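Local coordinates for protein plu4264 (Photorhabdus luminescens subsp. laumondii, PDB 4MV2) that is of unknown function but binds a nickel ion within a cupin fold and may be a metal-dependent enzyme, at residues E54-A65 with D99-D108. Sequence-based numbering, arbitrary orientation.
Sequences EYELFIVIQGNA and DFHFYTIWWD. With NI (nickel (II) ion), chain C.
Thr104 OG1 donates a hydrogen bond to Glu56 OE2, 2.6 Å away, on the anti lone pair of that oxygen, the one facing away from OE1. The other oxygen, OE1, binds nickel at 2.1 Å, while a nickel-bound water also donates to OE2. With CG anti to the backbone N (chi1 -171°) and an extended chain beyond it, Glu56 reaches the ion, and Thr104, two residues before Glu56's pairing partner Trp106 on the adjacent strand, steadies its carboxylate as a short second-shell partner. Next to this site the packing is dense and apolar. Phe102 lays CE2 over the centre of the Phe58 ring, the planes inclined at 42°, and Phe100 takes the Ala65 methyl squarely on one face, CB 3.4 Å from the ring centroid; a methyl group is compact enough to sit over the ring centre. Strands 55-62 and 100-107 are antiparallel neighbours in the cupin beta-barrel, whose interior holds these aromatic rings and the nickel, its coordination completed by His50, His52, His90 and two waters. A classic beta bulge interrupts their pairing where Ile61 N and Gln62 N both donate to His101 O, from the same face of its plane. Beyond it Gly63, with phi 91°, takes a backbone conformation suited to glycine and passes close to Asp99 O. On the other face of the sheet Tyr55 rests CB on the indole of Trp107, 3.2 Å from CE2; this broad apolar surface suits a dimer interface, and Phe34 and Phe115 of the second subunit meet the indole edge-to-face. The ends are looser. A water bridges Gln62 NE2 and Asp99 O, while Gln62 OE1 accepts from Lys78 of the second subunit, and the carboxylates of Glu54 and Asp108 lie side by side, OE2 3.8 Å from OD2, a probably unfavourable pairing at a partly exposed margin where Asp108 caps helix 109-121 through Ser111 N.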
loop_
_atom_site.group_PDB
_atom_site.type_symbol
_atom_site.label_atom_id
_atom_site.label_comp_id
_atom_site.label_asym_id
_atom_site.label_seq_id
_atom_site.Cartn_x
_atom_site.Cartn_y
_atom_site.Cartn_z
ATOM N N GLU A 54 8.438 -11.743 -9.888
ATOM C CA GLU A 54 8.425 -10.513 -9.127
ATOM C C GLU A 54 7.913 -10.778 -7.702
ATOM O O GLU A 54 7.030 -11.646 -7.508
ATOM C CB GLU A 54 7.470 -9.478 -9.765
ATOM C CG GLU A 54 7.962 -8.767 -11.015
ATOM C CD GLU A 54 7.668 -9.509 -12.290
ATOM O OE1 GLU A 54 7.103 -10.619 -12.219
ATOM O OE2 GLU A 54 8.018 -8.974 -13.369
ATOM N N TYR A 55 8.472 -10.060 -6.726
ATOM C CA TYR A 55 7.966 -10.006 -5.352
ATOM C C TYR A 55 6.646 -9.270 -5.336
ATOM O O TYR A 55 6.425 -8.382 -6.142
ATOM C CB TYR A 55 8.928 -9.229 -4.451
ATOM C CG TYR A 55 10.279 -9.909 -4.291
ATOM C CD1 TYR A 55 11.312 -9.690 -5.182
ATOM C CD2 TYR A 55 10.491 -10.792 -3.250
ATOM C CE1 TYR A 55 12.534 -10.361 -5.033
ATOM C CE2 TYR A 55 11.676 -11.448 -3.075
ATOM C CZ TYR A 55 12.710 -11.225 -3.968
ATOM O OH TYR A 55 13.912 -11.892 -3.807
ATOM N N GLU A 56 5.772 -9.647 -4.415
ATOM C CA GLU A 56 4.451 -9.029 -4.317
ATOM C C GLU A 56 3.934 -9.150 -2.893
ATOM O O GLU A 56 4.177 -10.144 -2.213
ATOM C CB GLU A 56 3.500 -9.689 -5.321
ATOM C CG GLU A 56 2.136 -8.970 -5.451
ATOM C CD GLU A 56 1.301 -9.476 -6.593
ATOM O OE1 GLU A 56 1.621 -10.545 -7.155
ATOM O OE2 GLU A 56 0.299 -8.822 -6.906
ATOM N N LEU A 57 3.271 -8.067 -2.451
ATOM C CA LEU A 57 2.619 -7.849 -1.128
ATOM C C LEU A 57 1.146 -7.467 -1.368
ATOM O O LEU A 57 0.890 -6.618 -2.203
ATOM C CB LEU A 57 3.281 -6.650 -0.361
ATOM C CG LEU A 57 2.679 -6.268 0.997
ATOM C CD1 LEU A 57 3.024 -7.444 1.956
ATOM C CD2 LEU A 57 3.278 -4.969 1.439
ATOM N N PHE A 58 0.198 -8.080 -0.659
ATOM C CA PHE A 58 -1.174 -7.573 -0.635
ATOM C C PHE A 58 -1.419 -6.946 0.738
ATOM O O PHE A 58 -1.118 -7.541 1.783
ATOM C CB PHE A 58 -2.215 -8.700 -0.762
ATOM C CG PHE A 58 -2.278 -9.425 -2.085
ATOM C CD1 PHE A 58 -1.551 -9.045 -3.202
ATOM C CD2 PHE A 58 -3.129 -10.508 -2.185
ATOM C CE1 PHE A 58 -1.663 -9.748 -4.378
ATOM C CE2 PHE A 58 -3.243 -11.192 -3.364
ATOM C CZ PHE A 58 -2.522 -10.810 -4.444
ATOM N N ILE A 59 -2.057 -5.791 0.723
ATOM C CA ILE A 59 -2.546 -5.084 1.896
ATOM C C ILE A 59 -4.074 -5.163 1.767
ATOM O O ILE A 59 -4.667 -4.587 0.858
ATOM C CB ILE A 59 -2.084 -3.599 1.884
ATOM C CG1 ILE A 59 -0.562 -3.502 1.881
ATOM C CG2 ILE A 59 -2.690 -2.831 3.036
ATOM C CD1 ILE A 59 -0.069 -2.155 1.393
ATOM N N VAL A 60 -4.695 -5.880 2.695
ATOM C CA VAL A 60 -6.135 -6.114 2.585
ATOM C C VAL A 60 -6.873 -4.918 3.167
ATOM O O VAL A 60 -6.631 -4.534 4.324
ATOM C CB VAL A 60 -6.540 -7.434 3.238
ATOM C CG1 VAL A 60 -8.036 -7.627 3.108
ATOM C CG2 VAL A 60 -5.788 -8.591 2.607
ATOM N N ILE A 61 -7.771 -4.345 2.379
ATOM C CA ILE A 61 -8.403 -3.075 2.710
ATOM C C ILE A 61 -9.810 -3.226 3.253
ATOM O O ILE A 61 -10.141 -2.547 4.221
ATOM C CB ILE A 61 -8.331 -2.139 1.461
ATOM C CG1 ILE A 61 -6.884 -1.689 1.258
ATOM C CG2 ILE A 61 -9.333 -0.998 1.525
ATOM C CD1 ILE A 61 -6.656 -0.912 0.027
ATOM N N GLN A 62 -10.662 -4.057 2.657
ATOM C CA GLN A 62 -12.070 -4.102 3.052
ATOM C C GLN A 62 -12.649 -5.413 2.555
ATOM O O GLN A 62 -12.319 -5.885 1.459
ATOM C CB GLN A 62 -12.805 -2.937 2.404
ATOM C CG GLN A 62 -14.279 -2.778 2.780
ATOM C CD GLN A 62 -14.854 -1.577 2.011
ATOM O OE1 GLN A 62 -14.280 -0.466 2.019
ATOM N NE2 GLN A 62 -15.866 -1.791 1.286
ATOM N N GLY A 63 -13.556 -5.980 3.330
ATOM C CA GLY A 63 -14.259 -7.194 2.939
ATOM C C GLY A 63 -13.556 -8.445 3.394
ATOM O O GLY A 63 -12.679 -8.388 4.281
ATOM N N ASN A 64 -13.974 -9.564 2.789
ATOM C CA ASN A 64 -13.474 -10.878 3.150
ATOM C C ASN A 64 -13.211 -11.662 1.906
ATOM O O ASN A 64 -13.999 -11.626 0.980
ATOM C CB ASN A 64 -14.526 -11.618 3.997
ATOM C CG ASN A 64 -14.765 -10.925 5.301
ATOM O OD1 ASN A 64 -15.647 -10.064 5.428
ATOM N ND2 ASN A 64 -13.940 -11.232 6.266
ATOM N N ALA A 65 -12.138 -12.432 1.924
ATOM C CA ALA A 65 -11.810 -13.290 0.802
ATOM C C ALA A 65 -10.942 -14.427 1.260
ATOM O O ALA A 65 -10.478 -14.433 2.393
ATOM C CB ALA A 65 -11.133 -12.502 -0.306
ATOM N N ASP A 99 -17.988 -6.269 -2.010
ATOM C CA ASP A 99 -16.708 -6.073 -2.653
ATOM C C ASP A 99 -15.548 -6.400 -1.724
ATOM O O ASP A 99 -15.567 -6.075 -0.556
ATOM C CB ASP A 99 -16.561 -4.576 -3.005
ATOM C CG ASP A 99 -17.368 -4.110 -4.179
ATOM O OD1 ASP A 99 -17.652 -4.875 -5.114
ATOM O OD2 ASP A 99 -17.671 -2.888 -4.201
ATOM N N PHE A 100 -14.517 -7.012 -2.281
ATOM C CA PHE A 100 -13.271 -7.276 -1.575
ATOM C C PHE A 100 -12.193 -6.381 -2.152
ATOM O O PHE A 100 -11.919 -6.433 -3.343
ATOM C CB PHE A 100 -12.835 -8.723 -1.699
ATOM C CG PHE A 100 -11.524 -8.997 -1.039
ATOM C CD1 PHE A 100 -11.440 -9.007 0.350
ATOM C CD2 PHE A 100 -10.357 -9.201 -1.773
ATOM C CE1 PHE A 100 -10.253 -9.263 0.985
ATOM C CE2 PHE A 100 -9.167 -9.455 -1.110
ATOM C CZ PHE A 100 -9.129 -9.470 0.245
ATOM N N HIS A 101 -11.637 -5.504 -1.313
ATOM C CA HIS A 101 -10.630 -4.551 -1.735
ATOM C C HIS A 101 -9.268 -4.904 -1.155
ATOM O O HIS A 101 -9.145 -5.198 0.045
ATOM C CB HIS A 101 -10.942 -3.145 -1.210
ATOM C CG HIS A 101 -12.215 -2.540 -1.676
ATOM N ND1 HIS A 101 -12.220 -1.432 -2.490
ATOM C CD2 HIS A 101 -13.516 -2.832 -1.403
ATOM C CE1 HIS A 101 -13.468 -1.063 -2.696
ATOM N NE2 HIS A 101 -14.272 -1.884 -2.029
ATOM N N PHE A 102 -8.233 -4.779 -1.978
ATOM C CA PHE A 102 -6.857 -4.910 -1.482
ATOM C C PHE A 102 -5.955 -4.068 -2.356
ATOM O O PHE A 102 -6.296 -3.774 -3.501
ATOM C CB PHE A 102 -6.410 -6.397 -1.454
ATOM C CG PHE A 102 -6.278 -7.052 -2.795
ATOM C CD1 PHE A 102 -7.372 -7.574 -3.449
ATOM C CD2 PHE A 102 -5.023 -7.242 -3.360
ATOM C CE1 PHE A 102 -7.225 -8.218 -4.657
ATOM C CE2 PHE A 102 -4.899 -7.862 -4.551
ATOM C CZ PHE A 102 -6.007 -8.362 -5.191
ATOM N N TYR A 103 -4.795 -3.692 -1.823
ATOM C CA TYR A 103 -3.760 -3.015 -2.577
ATOM C C TYR A 103 -2.635 -3.999 -2.777
ATOM O O TYR A 103 -2.228 -4.664 -1.851
ATOM C CB TYR A 103 -3.273 -1.728 -1.845
ATOM C CG TYR A 103 -2.751 -0.707 -2.821
ATOM C CD1 TYR A 103 -3.584 0.223 -3.379
ATOM C CD2 TYR A 103 -1.427 -0.720 -3.262
ATOM C CE1 TYR A 103 -3.157 1.132 -4.365
ATOM C CE2 TYR A 103 -0.984 0.157 -4.223
ATOM C CZ TYR A 103 -1.853 1.058 -4.803
ATOM O OH TYR A 103 -1.376 1.883 -5.776
ATOM N N THR A 104 -2.144 -4.097 -3.999
ATOM C CA THR A 104 -0.965 -4.918 -4.276
ATOM C C THR A 104 0.202 -4.004 -4.622
ATOM O O THR A 104 0.055 -3.006 -5.297
ATOM C CB THR A 104 -1.178 -5.955 -5.365
ATOM O OG1 THR A 104 0.056 -6.609 -5.548
ATOM C CG2 THR A 104 -1.668 -5.375 -6.666
ATOM N N ILE A 105 1.358 -4.362 -4.091
ATOM C CA ILE A 105 2.629 -3.734 -4.395
ATOM C C ILE A 105 3.566 -4.833 -4.870
ATOM O O ILE A 105 3.716 -5.834 -4.211
ATOM C CB ILE A 105 3.218 -3.005 -3.165
ATOM C CG1 ILE A 105 2.261 -1.902 -2.705
ATOM C CG2 ILE A 105 4.605 -2.459 -3.489
ATOM C CD1 ILE A 105 2.674 -1.232 -1.428
ATOM N N TRP A 106 4.220 -4.617 -6.006
ATOM C CA TRP A 106 5.134 -5.611 -6.582
ATOM C C TRP A 106 6.452 -4.944 -6.947
ATOM O O TRP A 106 6.503 -3.750 -7.216
ATOM C CB TRP A 106 4.489 -6.312 -7.780
ATOM C CG TRP A 106 4.212 -5.460 -8.964
ATOM C CD1 TRP A 106 5.045 -5.228 -10.006
ATOM C CD2 TRP A 106 2.998 -4.765 -9.266
ATOM N NE1 TRP A 106 4.456 -4.422 -10.915
ATOM C CE2 TRP A 106 3.185 -4.137 -10.502
ATOM C CE3 TRP A 106 1.770 -4.627 -8.620
ATOM C CZ2 TRP A 106 2.208 -3.368 -11.103
ATOM C CZ3 TRP A 106 0.806 -3.862 -9.216
ATOM C CH2 TRP A 106 1.031 -3.238 -10.449
ATOM N N TRP A 107 7.520 -5.725 -6.939
ATOM C CA TRP A 107 8.864 -5.174 -7.145
ATOM C C TRP A 107 9.812 -6.289 -7.507
ATOM O O TRP A 107 9.546 -7.460 -7.261
ATOM C CB TRP A 107 9.380 -4.401 -5.905
ATOM C CG TRP A 107 9.612 -5.261 -4.700
ATOM C CD1 TRP A 107 10.810 -5.777 -4.279
ATOM C CD2 TRP A 107 8.620 -5.712 -3.742
ATOM N NE1 TRP A 107 10.636 -6.508 -3.150
ATOM C CE2 TRP A 107 9.309 -6.487 -2.783
ATOM C CE3 TRP A 107 7.225 -5.563 -3.619
ATOM C CZ2 TRP A 107 8.655 -7.122 -1.721
ATOM C CZ3 TRP A 107 6.590 -6.178 -2.543
ATOM C CH2 TRP A 107 7.295 -6.956 -1.632
ATOM N N ASP A 108 10.950 -5.893 -8.078
ATOM C CA ASP A 108 12.007 -6.831 -8.416
ATOM C C ASP A 108 13.284 -6.065 -8.611
ATOM O O ASP A 108 13.368 -4.876 -8.388
ATOM C CB ASP A 108 11.618 -7.720 -9.604
ATOM C CG ASP A 108 11.430 -6.975 -10.920
ATOM O OD1 ASP A 108 11.455 -5.750 -10.994
ATOM O OD2 ASP A 108 11.268 -7.693 -11.940
HETATM NI NI NI C . 0.619 -11.517 -8.753
HETATM O O HOH W 1 -1.193 -10.698 -8.159
HETATM O O HOH W 2 -16.944 -4.373 1.059
HETATM O O HOH W 3 0.765 -9.607 -9.780
#